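Local coordinates for SAM-dependent methyltransferase (Pyrococcus horikoshii, PDB 1WZN), which probably transfers methyl groups from S-adenosyl-L-methionine to an acceptor substrate, and binds the reaction product S-adenosyl-L-homocysteine, at residues 107-112 against 129-134; 213-218 against 243-248. One frame throughout, in Å; residues are numbered along the deposited sequence.

Interactions 1 and 2 each press a helix against a strand of the same seven-stranded mixed sheet, with their centres about 13 Å apart. They follow one another along the chain: interaction 1 closes before interaction 2 opens. In the sheet, strand 139-146 lies between the two strands involved, 106-111 and 242-248, and helices 121-134 and 212-219 also touch, through Val215 and Phe128. The contacts meet directly where Phe112 CE1 packs 3.8 Å from Trp244 CZ3. Interaction 1 thus belongs to the parallel, cofactor-binding half of the Rossmann-like methyltransferase fold, and interaction 2 to the end of the sheet where 242-248 runs against both its neighbours, beside a second subunit.

Interaction 1 of 2, residues 107-112 against 129-134; sequences DAVTMF and SKVAEA. With SAH (S-adenosyl-L-homocysteine), chain F.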
ATOM      1  N   ASP A 107     -46.362  -7.186 -11.471  1.00 14.63           N
ATOM      2  CA  ASP A 107     -45.918  -6.455 -12.652  1.00 14.03           C
ATOM      3  C   ASP A 107     -44.404  -6.332 -12.626  1.00 15.25           C
ATOM      4  O   ASP A 107     -43.759  -6.199 -13.666  1.00 14.40           O
ATOM      5  CB  ASP A 107     -46.523  -5.054 -12.689  1.00 15.78           C
ATOM      6  CG  ASP A 107     -48.035  -5.074 -12.707  1.00 15.20           C
ATOM      7  OD1 ASP A 107     -48.601  -5.829 -13.522  1.00 15.23           O
ATOM      8  OD2 ASP A 107     -48.642  -4.332 -11.914  1.00 15.82           O
ATOM      9  N   ALA A 108     -43.844  -6.356 -11.422  1.00 14.41           N
ATOM     10  CA  ALA A 108     -42.398  -6.268 -11.259  1.00 16.35           C
ATOM     11  C   ALA A 108     -41.977  -6.953  -9.972  1.00 15.97           C
ATOM     12  O   ALA A 108     -42.746  -7.036  -9.011  1.00 14.60           O
ATOM     13  CB  ALA A 108     -41.952  -4.808 -11.241  1.00 14.83           C
ATOM     14  N   VAL A 109     -40.748  -7.452  -9.969  1.00 15.60           N
ATOM     15  CA  VAL A 109     -40.187  -8.106  -8.799  1.00 13.84           C
ATOM     16  C   VAL A 109     -38.831  -7.448  -8.612  1.00 15.57           C
ATOM     17  O   VAL A 109     -38.089  -7.277  -9.581  1.00 15.08           O
ATOM     18  CB  VAL A 109     -39.977  -9.615  -9.031  1.00 14.45           C
ATOM     19  CG1 VAL A 109     -39.298 -10.240  -7.813  1.00 12.37           C
ATOM     20  CG2 VAL A 109     -41.325 -10.302  -9.291  1.00 15.48           C
ATOM     21  N   THR A 110     -38.519  -7.062  -7.382  1.00 15.03           N
ATOM     22  CA  THR A 110     -37.247  -6.415  -7.096  1.00 15.72           C
ATOM     23  C   THR A 110     -36.492  -7.115  -5.972  1.00 14.80           C
ATOM     24  O   THR A 110     -37.074  -7.807  -5.139  1.00 13.42           O
ATOM     25  CB  THR A 110     -37.444  -4.933  -6.669  1.00 13.92           C
ATOM     26  OG1 THR A 110     -38.302  -4.877  -5.520  1.00 16.13           O
ATOM     27  CG2 THR A 110     -38.069  -4.117  -7.794  1.00 15.53           C
ATOM     28  N   MET A 111     -35.177  -6.942  -5.979  1.00 16.62           N
ATOM     29  CA  MET A 111     -34.315  -7.478  -4.935  1.00 15.96           C
ATOM     30  C   MET A 111     -33.229  -6.434  -4.858  1.00 15.75           C
ATOM     31  O   MET A 111     -32.346  -6.384  -5.714  1.00 17.02           O
ATOM     32  CB  MET A 111     -33.725  -8.834  -5.305  1.00 16.74           C
ATOM     33  CG  MET A 111     -32.790  -9.351  -4.219  1.00 17.33           C
ATOM     34  SD  MET A 111     -32.363 -11.086  -4.400  1.00 20.07           S
ATOM     35  CE  MET A 111     -33.763 -11.825  -3.591  1.00 17.13           C
ATOM     36  N   PHE A 112     -33.306  -5.601  -3.827  1.00 14.42           N
ATOM     37  CA  PHE A 112     -32.378  -4.493  -3.658  1.00 15.24           C
ATOM     38  C   PHE A 112     -31.211  -4.684  -2.707  1.00 15.83           C
ATOM     39  O   PHE A 112     -31.306  -5.379  -1.692  1.00 16.10           O
ATOM     40  CB  PHE A 112     -33.146  -3.242  -3.204  1.00 17.00           C
ATOM     41  CG  PHE A 112     -34.122  -2.712  -4.219  1.00 17.88           C
ATOM     42  CD1 PHE A 112     -33.672  -2.089  -5.382  1.00 18.93           C
ATOM     43  CD2 PHE A 112     -35.491  -2.822  -4.006  1.00 16.03           C
ATOM     44  CE1 PHE A 112     -34.575  -1.580  -6.318  1.00 20.82           C
ATOM     45  CE2 PHE A 112     -36.402  -2.319  -4.933  1.00 16.14           C
ATOM     46  CZ  PHE A 112     -35.946  -1.696  -6.090  1.00 17.15           C
ATOM     47  N   SER A 129     -35.799 -18.584 -11.527  1.00 20.04           N
ATOM     48  CA  SER A 129     -36.897 -19.400 -12.035  1.00 22.65           C
ATOM     49  C   SER A 129     -38.199 -19.039 -11.312  1.00 21.71           C
ATOM     50  O   SER A 129     -39.249 -18.896 -11.945  1.00 22.34           O
ATOM     51  CB  SER A 129     -36.591 -20.884 -11.835  1.00 24.35           C
ATOM     52  OG  SER A 129     -37.578 -21.679 -12.468  1.00 29.75           O
ATOM     53  N   LYS A 130     -38.127 -18.898  -9.990  1.00 19.38           N
ATOM     54  CA  LYS A 130     -39.303 -18.546  -9.194  1.00 21.10           C
ATOM     55  C   LYS A 130     -39.777 -17.126  -9.502  1.00 20.42           C
ATOM     56  O   LYS A 130     -40.979 -16.849  -9.488  1.00 19.91           O
ATOM     57  CB  LYS A 130     -39.003 -18.667  -7.695  1.00 21.89           C
ATOM     58  CG  LYS A 130     -38.521 -20.038  -7.247  1.00 29.11           C
ATOM     59  CD  LYS A 130     -39.609 -21.084  -7.385  1.00 31.85           C
ATOM     60  CE  LYS A 130     -39.625 -22.027  -6.190  1.00 34.99           C
ATOM     61  NZ  LYS A 130     -41.003 -22.498  -5.884  1.00 39.44           N
ATOM     62  N   VAL A 131     -38.833 -16.229  -9.771  1.00 16.10           N
ATOM     63  CA  VAL A 131     -39.161 -14.844 -10.094  1.00 18.73           C
ATOM     64  C   VAL A 131     -39.903 -14.793 -11.430  1.00 20.46           C
ATOM     65  O   VAL A 131     -40.917 -14.104 -11.565  1.00 17.92           O
ATOM     66  CB  VAL A 131     -37.882 -13.960 -10.174  1.00 17.30           C
ATOM     67  CG1 VAL A 131     -38.210 -12.619 -10.808  1.00 16.32           C
ATOM     68  CG2 VAL A 131     -37.314 -13.747  -8.767  1.00 17.73           C
ATOM     69  N   ALA A 132     -39.398 -15.530 -12.416  1.00 19.29           N
ATOM     70  CA  ALA A 132     -40.045 -15.571 -13.722  1.00 22.12           C
ATOM     71  C   ALA A 132     -41.488 -16.068 -13.566  1.00 21.80           C
ATOM     72  O   ALA A 132     -42.402 -15.535 -14.194  1.00 23.98           O
ATOM     73  CB  ALA A 132     -39.277 -16.483 -14.665  1.00 21.00           C
ATOM     74  N   GLU A 133     -41.687 -17.076 -12.722  1.00 20.74           N
ATOM     75  CA  GLU A 133     -43.025 -17.625 -12.505  1.00 22.24           C
ATOM     76  C   GLU A 133     -43.952 -16.638 -11.793  1.00 20.84           C
ATOM     77  O   GLU A 133     -45.171 -16.713 -11.935  1.00 18.83           O
ATOM     78  CB  GLU A 133     -42.948 -18.929 -11.704  1.00 24.96           C
ATOM     79  CG  GLU A 133     -42.125 -20.019 -12.375  1.00 29.15           C
ATOM     80  CD  GLU A 133     -42.241 -21.365 -11.684  1.00 32.19           C
ATOM     81  OE1 GLU A 133     -42.098 -21.423 -10.442  1.00 34.22           O
ATOM     82  OE2 GLU A 133     -42.470 -22.372 -12.389  1.00 35.78           O
ATOM     83  N   ALA A 134     -43.378 -15.710 -11.033  1.00 17.13           N
ATOM     84  CA  ALA A 134     -44.182 -14.719 -10.311  1.00 16.44           C
ATOM     85  C   ALA A 134     -44.612 -13.528 -11.168  1.00 16.76           C
ATOM     86  O   ALA A 134     -45.552 -12.810 -10.818  1.00 17.39           O
ATOM     87  CB  ALA A 134     -43.408 -14.221  -9.088  1.00 16.59           C
TER
HETATM   88  N   SAH F1001     -33.635  -4.966   0.377  1.00 16.53           N
HETATM   89  CA  SAH F1001     -33.219  -4.328   1.698  1.00 16.95           C
HETATM   90  CB  SAH F1001     -32.333  -5.153   2.591  1.00 18.90           C
HETATM   91  CG  SAH F1001     -30.952  -5.601   2.139  1.00 17.92           C
HETATM   92  SD  SAH F1001     -30.286  -6.652   3.508  1.00 17.57           S
HETATM   93  C   SAH F1001     -32.535  -2.937   1.320  1.00 18.08           C
HETATM   94  O   SAH F1001     -32.441  -2.596   0.126  1.00 17.25           O
HETATM   95  OXT SAH F1001     -32.123  -2.226   2.319  1.00 20.54           O
HETATM   96  C5' SAH F1001     -30.409  -8.289   2.898  1.00 16.16           C
HETATM   97  C4' SAH F1001     -31.804  -8.964   3.320  1.00 15.87           C
HETATM   98  O4' SAH F1001     -31.695 -10.281   2.768  1.00 17.24           O
HETATM   99  C3' SAH F1001     -32.011  -9.191   4.799  1.00 17.57           C
HETATM  100  O3' SAH F1001     -33.163  -8.483   5.258  1.00 16.94           O
HETATM  101  C2' SAH F1001     -32.117 -10.768   4.908  1.00 15.43           C
HETATM  102  O2' SAH F1001     -32.980 -11.184   5.959  1.00 18.24           O
HETATM  103  C1' SAH F1001     -32.595 -11.151   3.519  1.00 15.89           C
HETATM  104  N9  SAH F1001     -32.401 -12.416   3.113  1.00 17.41           N
HETATM  105  C8  SAH F1001     -31.263 -13.197   2.960  1.00 17.36           C
HETATM  106  N7  SAH F1001     -31.468 -14.399   2.531  1.00 17.55           N
HETATM  107  C5  SAH F1001     -32.879 -14.475   2.369  1.00 17.74           C
HETATM  108  C6  SAH F1001     -33.721 -15.547   1.920  1.00 17.62           C
HETATM  109  N6  SAH F1001     -33.263 -16.752   1.553  1.00 17.64           N
HETATM  110  N1  SAH F1001     -35.068 -15.249   1.888  1.00 15.44           N
HETATM  111  C2  SAH F1001     -35.575 -14.036   2.253  1.00 17.18           C
HETATM  112  N3  SAH F1001     -34.796 -12.984   2.688  1.00 16.44           N
HETATM  113  C4  SAH F1001     -33.466 -13.274   2.721  1.00 16.93           C
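A beta-alpha-beta crossover of the Rossmann-like methyltransferase core brings Val109, on strand 106-111, against Val131 and Ala134 on helix 121-134, which leads on to the neighbouring parallel strand 139-146. Val109 directs its side chain at the helix, while Ala108 and Thr110 turn to the other face of the sheet, as alternation along a strand requires. The two valines cross obliquely: Val131 CG1 lies over the branch point of its partner, 3.9 Å from Val109 CB. Val131 CG2 meets the other valine at one methyl, 4.1 Å from Val109 CG1. That methyl stands anti to the backbone N (chi1 176°), and the same rotation sends Val109 CG2 along the helix toward the next turn, 4.4 Å from Ala134 CB. Compact beta-branched residues suit this interface because their branches begin next to the backbone, and the single methyl of Ala134 fits beside Val109 CG2 one turn further along. Leu48 and Phe141, on the strands to either side, extend the apolar surface.

Where the strand ends, the chain reaches the cofactor. The amino group of S-adenosyl-L-homocysteine donates a hydrogen bond to a backbone carbonyl, with SAH N 3.1 Å from Phe112 O, and Phe112 CB lies 3.5 Å from SAH O, a carboxylate oxygen of the ligand. No hydrogen bond joins helix and strand here. Their union rests on shape and burial of hydrocarbon, while the polar, directional bond to the ligand is made just beyond the strand's carboxyl end, by Phe112 O.

Interaction 2 of 2, residues 213-218 against 243-248; sequences REVRLL and YWIVGI
No flat group of the two segments enters the touch between Val215 and Ile245, but both side chains pack on the ring of Phe145, from strand 139-146. The indole of Trp244, on the opposite face of the strand from Ile245, meets the ring of Phe29 edge-to-face and also packs on Ile142 and Leu232. Tyr243 packs on Ala179 of the second subunit. The guanidinium group of Arg216 leads away from the strand, and its NH2 forms a salt bridge with Glu121 OE1 of the second subunit.

The contact itself is aliphatic. Val215 points at the strand and Ile245 points back, their side chains slanting across one another. Val215 CG1 sits 3.3 Å from Ile245 CG1, tighter than normal van der Waals contact, so this spacing should be treated as doubtful in detail. The surrounding distances are ordinary: Val215 CB is 3.9 Å from Ile245 CG1, and Val215 CG1 is 4.1 Å from Ile245 CG2. A bend at the second torsion of Ile245 (chi2 -63°) carries its terminal methyl alongside the valine, with Ile245 CD1 4.0 Å from Val215 CB. The methyl also reaches the helix backbone, where Ile245 CD1 is 4.4 Å from Arg216 N. Isoleucine suits the strand, since its longer branch spans the gap to the helix, while the short valine fits on the helix side. Arginine suits the side of this patch: its side chain packs on Ile228 of strand 225-230, and its charged end turns to the neighbouring subunit.

Helix 212-219 lies over the antiparallel part of the sheet, where Ile245 also touches Val226 and Ile228. Leu218 packs on Arg125 and Phe128 of helix 121-134. The two helices share one face of the sheet, for Val131 packs on Phe141 and Val215 on Phe145, residues on the same side of strand 139-146.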
ATOM      1  N   ARG A 213     -21.552 -10.342 -16.499  1.00 25.75           N
ATOM      2  CA  ARG A 213     -21.804 -11.313 -17.555  1.00 26.65           C
ATOM      3  C   ARG A 213     -22.333 -12.628 -16.990  1.00 24.12           C
ATOM      4  O   ARG A 213     -23.192 -13.266 -17.597  1.00 24.71           O
ATOM      5  CB  ARG A 213     -20.528 -11.556 -18.362  1.00 29.79           C
ATOM      6  CG  ARG A 213     -20.713 -12.484 -19.556  1.00 33.21           C
ATOM      7  CD  ARG A 213     -19.463 -12.470 -20.415  1.00 35.95           C
ATOM      8  NE  ARG A 213     -19.191 -11.122 -20.901  1.00 36.32           N
ATOM      9  CZ  ARG A 213     -17.976 -10.641 -21.142  1.00 35.52           C
ATOM     10  NH1 ARG A 213     -16.905 -11.397 -20.941  1.00 33.25           N
ATOM     11  NH2 ARG A 213     -17.836  -9.398 -21.577  1.00 35.38           N
ATOM     12  N   GLU A 214     -21.823 -13.029 -15.829  1.00 23.44           N
ATOM     13  CA  GLU A 214     -22.271 -14.262 -15.184  1.00 23.99           C
ATOM     14  C   GLU A 214     -23.753 -14.184 -14.854  1.00 24.57           C
ATOM     15  O   GLU A 214     -24.518 -15.102 -15.144  1.00 22.88           O
ATOM     16  CB  GLU A 214     -21.526 -14.499 -13.875  1.00 25.65           C
ATOM     17  CG  GLU A 214     -20.164 -15.113 -13.993  1.00 30.18           C
ATOM     18  CD  GLU A 214     -19.514 -15.239 -12.635  1.00 28.97           C
ATOM     19  OE1 GLU A 214     -18.523 -15.966 -12.508  1.00 34.60           O
ATOM     20  OE2 GLU A 214     -20.002 -14.601 -11.685  1.00 32.78           O
ATOM     21  N   VAL A 215     -24.150 -13.089 -14.220  1.00 24.07           N
ATOM     22  CA  VAL A 215     -25.548 -12.921 -13.856  1.00 25.37           C
ATOM     23  C   VAL A 215     -26.428 -12.920 -15.101  1.00 24.92           C
ATOM     24  O   VAL A 215     -27.491 -13.540 -15.106  1.00 27.69           O
ATOM     25  CB  VAL A 215     -25.766 -11.623 -13.061  1.00 24.25           C
ATOM     26  CG1 VAL A 215     -27.228 -11.527 -12.618  1.00 26.16           C
ATOM     27  CG2 VAL A 215     -24.853 -11.612 -11.836  1.00 22.35           C
ATOM     28  N   ARG A 216     -25.989 -12.240 -16.157  1.00 25.62           N
ATOM     29  CA  ARG A 216     -26.767 -12.203 -17.392  1.00 26.97           C
ATOM     30  C   ARG A 216     -26.939 -13.605 -17.974  1.00 27.04           C
ATOM     31  O   ARG A 216     -28.043 -13.986 -18.374  1.00 26.77           O
ATOM     32  CB  ARG A 216     -26.115 -11.284 -18.433  1.00 29.17           C
ATOM     33  CG  ARG A 216     -26.798 -11.356 -19.797  1.00 34.25           C
ATOM     34  CD  ARG A 216     -26.331 -10.279 -20.768  1.00 38.03           C
ATOM     35  NE  ARG A 216     -24.911 -10.374 -21.090  1.00 42.73           N
ATOM     36  CZ  ARG A 216     -24.329 -11.436 -21.638  1.00 44.49           C
ATOM     37  NH1 ARG A 216     -25.041 -12.515 -21.935  1.00 46.67           N
ATOM     38  NH2 ARG A 216     -23.030 -11.415 -21.892  1.00 45.28           N
ATOM     39  N   LEU A 217     -25.854 -14.374 -18.013  1.00 25.69           N
ATOM     40  CA  LEU A 217     -25.900 -15.738 -18.539  1.00 24.30           C
ATOM     41  C   LEU A 217     -26.843 -16.612 -17.720  1.00 24.90           C
ATOM     42  O   LEU A 217     -27.537 -17.474 -18.261  1.00 24.37           O
ATOM     43  CB  LEU A 217     -24.503 -16.370 -18.527  1.00 25.01           C
ATOM     44  CG  LEU A 217     -23.453 -15.806 -19.483  1.00 25.52           C
ATOM     45  CD1 LEU A 217     -22.105 -16.447 -19.176  1.00 24.70           C
ATOM     46  CD2 LEU A 217     -23.866 -16.073 -20.930  1.00 29.05           C
ATOM     47  N   LEU A 218     -26.861 -16.401 -16.409  1.00 22.53           N
ATOM     48  CA  LEU A 218     -27.735 -17.186 -15.551  1.00 24.23           C
ATOM     49  C   LEU A 218     -29.186 -16.726 -15.685  1.00 22.96           C
ATOM     50  O   LEU A 218     -30.105 -17.535 -15.604  1.00 26.59           O
ATOM     51  CB  LEU A 218     -27.275 -17.080 -14.094  1.00 22.52           C
ATOM     52  CG  LEU A 218     -25.921 -17.733 -13.795  1.00 24.23           C
ATOM     53  CD1 LEU A 218     -25.401 -17.270 -12.443  1.00 24.94           C
ATOM     54  CD2 LEU A 218     -26.069 -19.244 -13.833  1.00 24.84           C
ATOM     55  N   TYR A 243     -23.862  -2.555 -10.497  1.00 21.41           N
ATOM     56  CA  TYR A 243     -24.624  -3.027 -11.639  1.00 19.70           C
ATOM     57  C   TYR A 243     -26.072  -3.346 -11.339  1.00 20.68           C
ATOM     58  O   TYR A 243     -26.439  -3.633 -10.199  1.00 21.08           O
ATOM     59  CB  TYR A 243     -23.946  -4.272 -12.206  1.00 19.54           C
ATOM     60  CG  TYR A 243     -22.454  -4.084 -12.330  1.00 21.01           C
ATOM     61  CD1 TYR A 243     -21.930  -3.151 -13.216  1.00 21.29           C
ATOM     62  CD2 TYR A 243     -21.577  -4.773 -11.494  1.00 21.87           C
ATOM     63  CE1 TYR A 243     -20.559  -2.893 -13.267  1.00 24.65           C
ATOM     64  CE2 TYR A 243     -20.201  -4.525 -11.534  1.00 24.51           C
ATOM     65  CZ  TYR A 243     -19.704  -3.578 -12.421  1.00 24.44           C
ATOM     66  OH  TYR A 243     -18.359  -3.288 -12.436  1.00 25.33           O
ATOM     67  N   TRP A 244     -26.882  -3.283 -12.386  1.00 19.15           N
ATOM     68  CA  TRP A 244     -28.294  -3.604 -12.294  1.00 19.98           C
ATOM     69  C   TRP A 244     -28.608  -4.607 -13.382  1.00 19.48           C
ATOM     70  O   TRP A 244     -28.250  -4.399 -14.542  1.00 23.34           O
ATOM     71  CB  TRP A 244     -29.162  -2.370 -12.517  1.00 19.01           C
ATOM     72  CG  TRP A 244     -29.009  -1.333 -11.476  1.00 21.66           C
ATOM     73  CD1 TRP A 244     -28.019  -0.396 -11.387  1.00 20.66           C
ATOM     74  CD2 TRP A 244     -29.864  -1.128 -10.352  1.00 22.52           C
ATOM     75  NE1 TRP A 244     -28.210   0.385 -10.271  1.00 22.52           N
ATOM     76  CE2 TRP A 244     -29.335  -0.043  -9.617  1.00 22.58           C
ATOM     77  CE3 TRP A 244     -31.027  -1.756  -9.889  1.00 23.22           C
ATOM     78  CZ2 TRP A 244     -29.931   0.429  -8.444  1.00 24.41           C
ATOM     79  CZ3 TRP A 244     -31.618  -1.286  -8.720  1.00 24.19           C
ATOM     80  CH2 TRP A 244     -31.068  -0.205  -8.013  1.00 23.25           C
ATOM     81  N   ILE A 245     -29.250  -5.703 -13.003  1.00 19.09           N
ATOM     82  CA  ILE A 245     -29.665  -6.704 -13.965  1.00 20.56           C
ATOM     83  C   ILE A 245     -31.175  -6.529 -14.081  1.00 20.14           C
ATOM     84  O   ILE A 245     -31.879  -6.479 -13.072  1.00 17.36           O
ATOM     85  CB  ILE A 245     -29.356  -8.137 -13.487  1.00 23.27           C
ATOM     86  CG1 ILE A 245     -27.840  -8.358 -13.443  1.00 27.28           C
ATOM     87  CG2 ILE A 245     -30.009  -9.147 -14.420  1.00 27.46           C
ATOM     88  CD1 ILE A 245     -27.156  -8.249 -14.790  1.00 29.23           C
ATOM     89  N   VAL A 246     -31.660  -6.398 -15.307  1.00 19.22           N
ATOM     90  CA  VAL A 246     -33.083  -6.234 -15.546  1.00 18.82           C
ATOM     91  C   VAL A 246     -33.559  -7.371 -16.432  1.00 20.34           C
ATOM     92  O   VAL A 246     -33.085  -7.537 -17.559  1.00 21.43           O
ATOM     93  CB  VAL A 246     -33.385  -4.886 -16.237  1.00 19.32           C
ATOM     94  CG1 VAL A 246     -34.875  -4.792 -16.578  1.00 18.65           C
ATOM     95  CG2 VAL A 246     -32.963  -3.738 -15.331  1.00 18.00           C
ATOM     96  N   GLY A 247     -34.474  -8.173 -15.903  1.00 18.23           N
ATOM     97  CA  GLY A 247     -35.011  -9.284 -16.664  1.00 19.90           C
ATOM     98  C   GLY A 247     -36.414  -8.929 -17.113  1.00 21.69           C
ATOM     99  O   GLY A 247     -37.240  -8.517 -16.296  1.00 18.69           O
ATOM    100  N   ILE A 248     -36.688  -9.086 -18.406  1.00 20.67           N
ATOM    101  CA  ILE A 248     -38.007  -8.764 -18.947  1.00 21.93           C
ATOM    102  C   ILE A 248     -38.721 -10.042 -19.386  1.00 23.70           C
ATOM    103  O   ILE A 248     -38.223 -10.791 -20.233  1.00 24.09           O
ATOM    104  CB  ILE A 248     -37.894  -7.818 -20.159  1.00 23.69           C
ATOM    105  CG1 ILE A 248     -37.003  -6.629 -19.802  1.00 24.56           C
ATOM    106  CG2 ILE A 248     -39.285  -7.331 -20.570  1.00 22.48           C
ATOM    107  CD1 ILE A 248     -36.531  -5.831 -20.999  1.00 29.99           C
TER